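Local coordinates for protein putative Zn-dependent Alcohol Dehydrogenase (Rhodobacter sphaeroides, PDB 3IV6) that binds S-adenosylmethionine on a Rossmann-like fold and is probably a methyltransferase rather than a zinc-dependent alcohol dehydrogenase, at residues A101-E106 with L136-S141; K158-G163 with K178-R183. One frame throughout, in Å; residues are numbered along the deposited sequence.

Interaction 1: residues A101-E106 with L136-S141; sequences AEIPKE and LSLVGS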
loop_
_atom_site.group_PDB
_atom_site.type_symbol
_atom_site.label_atom_id
_atom_site.label_comp_id
_atom_site.label_asym_id
_atom_site.label_seq_id
_atom_site.Cartn_x
_atom_site.Cartn_y
_atom_site.Cartn_z
ATOM N N ALA A 101 -2.694 12.758 -1.600
ATOM C CA ALA A 101 -3.195 14.051 -2.007
ATOM C C ALA A 101 -4.530 14.286 -1.297
ATOM O O ALA A 101 -5.176 13.344 -0.807
ATOM C CB ALA A 101 -3.382 14.088 -3.507
ATOM N N GLU A 102 -4.942 15.545 -1.242
ATOM C CA GLU A 102 -6.161 15.855 -0.544
ATOM C C GLU A 102 -7.340 15.277 -1.312
ATOM O O GLU A 102 -7.418 15.390 -2.533
ATOM C CB GLU A 102 -6.323 17.357 -0.280
ATOM C CG GLU A 102 -7.358 17.624 0.796
ATOM C CD GLU A 102 -7.522 19.088 1.110
ATOM O OE1 GLU A 102 -6.803 19.918 0.501
ATOM O OE2 GLU A 102 -8.375 19.405 1.969
ATOM N N ILE A 103 -8.249 14.653 -0.572
ATOM C CA ILE A 103 -9.412 14.022 -1.167
ATOM C C ILE A 103 -10.409 15.023 -1.840
ATOM O O ILE A 103 -10.752 16.068 -1.276
ATOM C CB ILE A 103 -10.078 13.143 -0.099
ATOM C CG1 ILE A 103 -9.055 12.118 0.376
ATOM C CG2 ILE A 103 -11.357 12.472 -0.625
ATOM C CD1 ILE A 103 -8.443 11.306 -0.759
ATOM N N PRO A 104 -10.869 14.715 -3.055
ATOM C CA PRO A 104 -11.944 15.541 -3.624
ATOM C C PRO A 104 -13.201 15.535 -2.724
ATOM O O PRO A 104 -13.629 14.451 -2.294
ATOM C CB PRO A 104 -12.261 14.848 -4.966
ATOM C CG PRO A 104 -11.047 14.020 -5.302
ATOM C CD PRO A 104 -10.388 13.669 -3.977
ATOM N N LYS A 105 -13.777 16.708 -2.448
ATOM C CA LYS A 105 -14.927 16.821 -1.546
ATOM C C LYS A 105 -16.100 15.906 -1.940
ATOM O O LYS A 105 -16.836 15.394 -1.092
ATOM C CB LYS A 105 -15.390 18.281 -1.463
ATOM C CG LYS A 105 -15.927 18.812 -2.775
ATOM C CD LYS A 105 -16.185 20.307 -2.780
ATOM C CE LYS A 105 -17.101 20.673 -3.948
ATOM N NZ LYS A 105 -17.670 22.054 -3.834
ATOM N N GLU A 106 -16.265 15.689 -3.234
ATOM C CA GLU A 106 -17.363 14.861 -3.713
ATOM C C GLU A 106 -17.230 13.420 -3.261
ATOM O O GLU A 106 -18.066 12.608 -3.583
ATOM C CB GLU A 106 -17.533 14.967 -5.246
ATOM C CG GLU A 106 -16.251 15.368 -6.004
ATOM C CD GLU A 106 -15.830 16.852 -5.834
ATOM O OE1 GLU A 106 -14.676 17.126 -5.401
ATOM O OE2 GLU A 106 -16.644 17.751 -6.158
ATOM N N LEU A 136 -9.480 8.035 6.028
ATOM C CA LEU A 136 -10.465 8.498 6.983
ATOM C C LEU A 136 -11.439 9.478 6.336
ATOM O O LEU A 136 -12.648 9.465 6.586
ATOM C CB LEU A 136 -9.727 9.161 8.144
ATOM C CG LEU A 136 -9.209 8.124 9.142
ATOM C CD1 LEU A 136 -8.443 8.784 10.249
ATOM C CD2 LEU A 136 -10.388 7.340 9.660
ATOM N N SER A 137 -10.893 10.323 5.485
ATOM C CA SER A 137 -11.678 11.275 4.745
ATOM C C SER A 137 -12.674 10.568 3.824
ATOM O O SER A 137 -13.809 11.012 3.686
ATOM C CB SER A 137 -10.746 12.178 3.956
ATOM O OG SER A 137 -11.467 13.080 3.157
ATOM N N LEU A 138 -12.239 9.476 3.204
ATOM C CA LEU A 138 -13.097 8.711 2.307
ATOM C C LEU A 138 -14.272 8.097 3.059
ATOM O O LEU A 138 -15.411 8.139 2.593
ATOM C CB LEU A 138 -12.294 7.617 1.602
ATOM C CG LEU A 138 -11.272 8.087 0.564
ATOM C CD1 LEU A 138 -10.527 6.902 -0.032
ATOM C CD2 LEU A 138 -11.949 8.903 -0.526
ATOM N N VAL A 139 -13.988 7.525 4.226
ATOM C CA VAL A 139 -14.938 6.647 4.899
ATOM C C VAL A 139 -15.931 7.447 5.736
ATOM O O VAL A 139 -16.956 6.922 6.170
ATOM C CB VAL A 139 -14.219 5.630 5.806
ATOM C CG1 VAL A 139 -13.328 4.717 4.977
ATOM C CG2 VAL A 139 -13.411 6.350 6.875
ATOM N N GLY A 140 -15.619 8.720 5.957
ATOM C CA GLY A 140 -16.309 9.510 6.961
ATOM C C GLY A 140 -16.384 8.807 8.302
ATOM O O GLY A 140 -15.424 8.813 9.071
ATOM N N SER A 141 -17.532 8.199 8.581
ATOM C CA SER A 141 -17.735 7.483 9.836
ATOM C C SER A 141 -17.648 5.975 9.631
ATOM O O SER A 141 -18.092 5.198 10.476
ATOM C CB SER A 141 -19.085 7.854 10.453
ATOM O OG SER A 141 -20.147 7.584 9.553
#
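I103 is the one residue of 101-106 that meets the last turn of helix 125-139, and it rests on S137 and L138 there. Two kinds of contact make up the join, and no hydrogen bond crosses it.

The first is apolar. The methyl CG2 of I103 lies 3.6 Å from CD2 of L138, and the two side chains cross at about a right angle, branch against branch. L138 does not aim its CB straight at the loop; it reaches the isoleucine with the far end of its chain. On I103, chi1 of -59° sets CG2 anti to the backbone N, which turns this methyl to the leucine and puts CG1 over the serine.

The second is van der Waals contact with the serine. OG of S137 sits 3.5 Å from CB of I103, and its own CB is 4.0 Å from CG1 of the isoleucine. The hydroxyl therefore lies against hydrocarbon here and gains no polar partner from residues 101-106. With an alanine here, CG1, CG2 and CD1 would be gone, and L138 CD2 would probably lose part of its cover while residues 101-106 would probably lose their contact with this helix end.

The helix stops just beyond this point, at G140, which takes a positive phi of 50°. Around the contact, S137 and L138 make backbone hydrogen bonds with G109 and F111, in the chain leading to strand 113-117. L138 also packs on V114 of that strand and on I99, a residue of the S-adenosylmethionine site, so this helix end joins the seven-stranded mixed sheet, at strand 113-117, to the loop after strand 93-96.

Interaction 2: residues K158-G163 with K178-R183; sequences KLIEYG and KTFHFR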
loop_
_atom_site.group_PDB
_atom_site.type_symbol
_atom_site.label_atom_id
_atom_site.label_comp_id
_atom_site.label_asym_id
_atom_site.label_seq_id
_atom_site.Cartn_x
_atom_site.Cartn_y
_atom_site.Cartn_z
ATOM N N LYS A 158 19.861 -7.605 3.080
ATOM C CA LYS A 158 20.955 -7.475 2.146
ATOM C C LYS A 158 21.399 -6.007 2.033
ATOM O O LYS A 158 22.589 -5.734 1.919
ATOM C CB LYS A 158 20.584 -8.020 0.767
ATOM C CG LYS A 158 20.043 -9.447 0.785
ATOM C CD LYS A 158 21.099 -10.496 0.430
ATOM C CE LYS A 158 22.104 -10.691 1.565
ATOM N NZ LYS A 158 23.071 -11.794 1.252
ATOM N N LEU A 159 20.455 -5.067 2.070
ATOM C CA LEU A 159 20.798 -3.647 1.983
ATOM C C LEU A 159 21.705 -3.167 3.128
ATOM O O LEU A 159 22.714 -2.487 2.891
ATOM C CB LEU A 159 19.550 -2.772 1.921
ATOM C CG LEU A 159 18.825 -2.664 0.580
ATOM C CD1 LEU A 159 17.543 -1.879 0.766
ATOM C CD2 LEU A 159 19.690 -2.023 -0.485
ATOM N N ILE A 160 21.335 -3.493 4.361
ATOM C CA ILE A 160 22.190 -3.202 5.508
ATOM C C ILE A 160 23.598 -3.822 5.307
ATOM O O ILE A 160 24.610 -3.134 5.427
ATOM C CB ILE A 160 21.570 -3.712 6.864
ATOM C CG1 ILE A 160 20.079 -3.347 7.007
ATOM C CG2 ILE A 160 22.369 -3.245 8.044
ATOM C CD1 ILE A 160 19.744 -1.905 6.823
ATOM N N GLU A 161 23.649 -5.116 4.996
ATOM C CA GLU A 161 24.907 -5.858 4.910
ATOM C C GLU A 161 25.818 -5.236 3.866
ATOM O O GLU A 161 26.903 -4.757 4.199
ATOM C CB GLU A 161 24.633 -7.349 4.603
ATOM C CG GLU A 161 25.835 -8.240 4.210
ATOM C CD GLU A 161 25.476 -9.750 4.070
ATOM O OE1 GLU A 161 26.227 -10.479 3.371
ATOM O OE2 GLU A 161 24.454 -10.209 4.654
ATOM N N TYR A 162 25.350 -5.228 2.616
ATOM C CA TYR A 162 26.138 -4.833 1.444
ATOM C C TYR A 162 26.400 -3.312 1.348
ATOM O O TYR A 162 27.148 -2.829 0.484
ATOM C CB TYR A 162 25.461 -5.353 0.160
ATOM C CG TYR A 162 25.311 -6.878 0.041
ATOM C CD1 TYR A 162 25.981 -7.744 0.895
ATOM C CD2 TYR A 162 24.494 -7.436 -0.944
ATOM C CE1 TYR A 162 25.842 -9.102 0.780
ATOM C CE2 TYR A 162 24.352 -8.800 -1.071
ATOM C CZ TYR A 162 25.030 -9.636 -0.207
ATOM O OH TYR A 162 24.892 -11.009 -0.323
ATOM N N GLY A 163 25.778 -2.567 2.250
ATOM C CA GLY A 163 25.946 -1.131 2.302
ATOM C C GLY A 163 26.821 -0.720 3.467
ATOM O O GLY A 163 27.346 0.388 3.490
ATOM N N LYS A 178 13.996 4.639 10.195
ATOM C CA LYS A 178 14.129 3.490 9.313
ATOM C C LYS A 178 13.589 3.723 7.877
ATOM O O LYS A 178 12.807 2.930 7.345
ATOM C CB LYS A 178 13.493 2.266 9.975
ATOM C CG LYS A 178 13.995 2.083 11.415
ATOM C CD LYS A 178 13.210 1.033 12.188
ATOM C CE LYS A 178 11.930 1.598 12.761
ATOM N NZ LYS A 178 11.169 0.538 13.518
ATOM N N THR A 179 14.034 4.799 7.246
ATOM C CA THR A 179 13.637 5.036 5.875
ATOM C C THR A 179 14.759 4.686 4.924
ATOM O O THR A 179 15.879 5.117 5.115
ATOM C CB THR A 179 13.269 6.503 5.648
ATOM O OG1 THR A 179 12.309 6.903 6.623
ATOM C CG2 THR A 179 12.664 6.699 4.289
ATOM N N PHE A 180 14.448 3.909 3.893
ATOM C CA PHE A 180 15.396 3.613 2.836
ATOM C C PHE A 180 15.198 4.498 1.607
ATOM O O PHE A 180 14.064 4.783 1.222
ATOM C CB PHE A 180 15.246 2.175 2.407
ATOM C CG PHE A 180 15.840 1.189 3.363
ATOM C CD1 PHE A 180 17.208 0.977 3.404
ATOM C CD2 PHE A 180 15.026 0.436 4.180
ATOM C CE1 PHE A 180 17.748 0.058 4.258
ATOM C CE2 PHE A 180 15.569 -0.483 5.052
ATOM C CZ PHE A 180 16.931 -0.671 5.088
ATOM N N HIS A 181 16.305 4.959 1.016
ATOM C CA HIS A 181 16.277 5.571 -0.323
ATOM C C HIS A 181 16.968 4.687 -1.348
ATOM O O HIS A 181 18.191 4.671 -1.414
ATOM C CB HIS A 181 16.958 6.923 -0.345
ATOM C CG HIS A 181 16.498 7.773 -1.477
ATOM N ND1 HIS A 181 16.619 9.147 -1.484
ATOM C CD2 HIS A 181 15.854 7.444 -2.622
ATOM C CE1 HIS A 181 16.091 9.622 -2.599
ATOM N NE2 HIS A 181 15.610 8.612 -3.302
ATOM N N PHE A 182 16.221 3.942 -2.145
ATOM C CA PHE A 182 16.877 2.887 -2.923
ATOM C C PHE A 182 17.804 3.406 -4.043
ATOM O O PHE A 182 18.934 2.930 -4.224
ATOM C CB PHE A 182 15.822 1.931 -3.482
ATOM C CG PHE A 182 14.882 1.426 -2.453
ATOM C CD1 PHE A 182 15.323 0.545 -1.458
ATOM C CD2 PHE A 182 13.556 1.843 -2.461
ATOM C CE1 PHE A 182 14.448 0.068 -0.483
ATOM C CE2 PHE A 182 12.679 1.396 -1.496
ATOM C CZ PHE A 182 13.126 0.488 -0.496
ATOM N N ARG A 183 17.298 4.380 -4.791
ATOM C CA ARG A 183 18.008 5.015 -5.887
ATOM C C ARG A 183 19.283 5.704 -5.421
ATOM O O ARG A 183 19.942 6.365 -6.208
ATOM C CB ARG A 183 17.082 6.057 -6.524
ATOM C CG ARG A 183 17.624 6.772 -7.741
ATOM C CD ARG A 183 16.609 7.763 -8.256
ATOM N NE ARG A 183 16.863 8.114 -9.644
ATOM C CZ ARG A 183 17.867 8.898 -10.042
ATOM N NH1 ARG A 183 18.713 9.401 -9.142
ATOM N NH2 ARG A 183 18.028 9.178 -11.337
#
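Where helix 154-164 packs on a small three-stranded antiparallel sheet, L159 and I160 of the helix meet F180 and F182, two phenylalanines two positions apart along the chain. All the contacts are apolar.

L159 is the residue both rings share. Its CD1 stands over one face of the F180 ring, 4.2 Å from the ring centroid and 24° off the normal, a CH-pi contact displaced toward the rim. The same methyl meets the other ring differently: it comes in at the edge of F182, near the ring plane, with CD1 3.9 Å from CE1. L159 points its CB at the strand, and chi1 of -79° carries CG away from its own carbonyl carbon, which helps bring CD1 between the two rings.

I160 comes from the next position of the helix and takes the edge of F180. Its CD1 lies in the ring plane, 3.5 Å from CZ of F180, and the two side chains cross at about a right angle. F180 is thus held by the helix in two directions, over one face and along its rim, which should restrict how far the ring can turn.

Other aromatic rings extend the cluster: F180 stacks with F173, and F182 meets Y208 edge to face. At the start of the strand, K178 and T179 form a G1 beta bulge opposite strand 173-174, and K178 NZ makes salt bridges with D218 and D221. This is helix-on-sheet packing of the alpha+beta kind, with leucine, isoleucine and phenylalanine between helix 154-164 and the small antiparallel sheet, apart from the Rossmann-like sheet.

Interaction 1 closes before interaction 2 opens along the chain, and the two lie on opposite sides of the chain's centre, their own centres 34 Å apart and their nearest atoms about 18 Å apart. They share no helix or sheet. Residues 101-106 and 136-141 lie beside the seven-stranded mixed sheet, in a loop and at a helix end between its strands; its order 3-2-1-4-5-7-6 is that of class I methyltransferases. Residues 178-183 include a strand of the separate three-stranded sheet, and 158-163 lie on the helix that packs on it. Interaction 1 thus lies within the cofactor-binding fold, and interaction 2 in an insertion between strands 143-149 and 237-244.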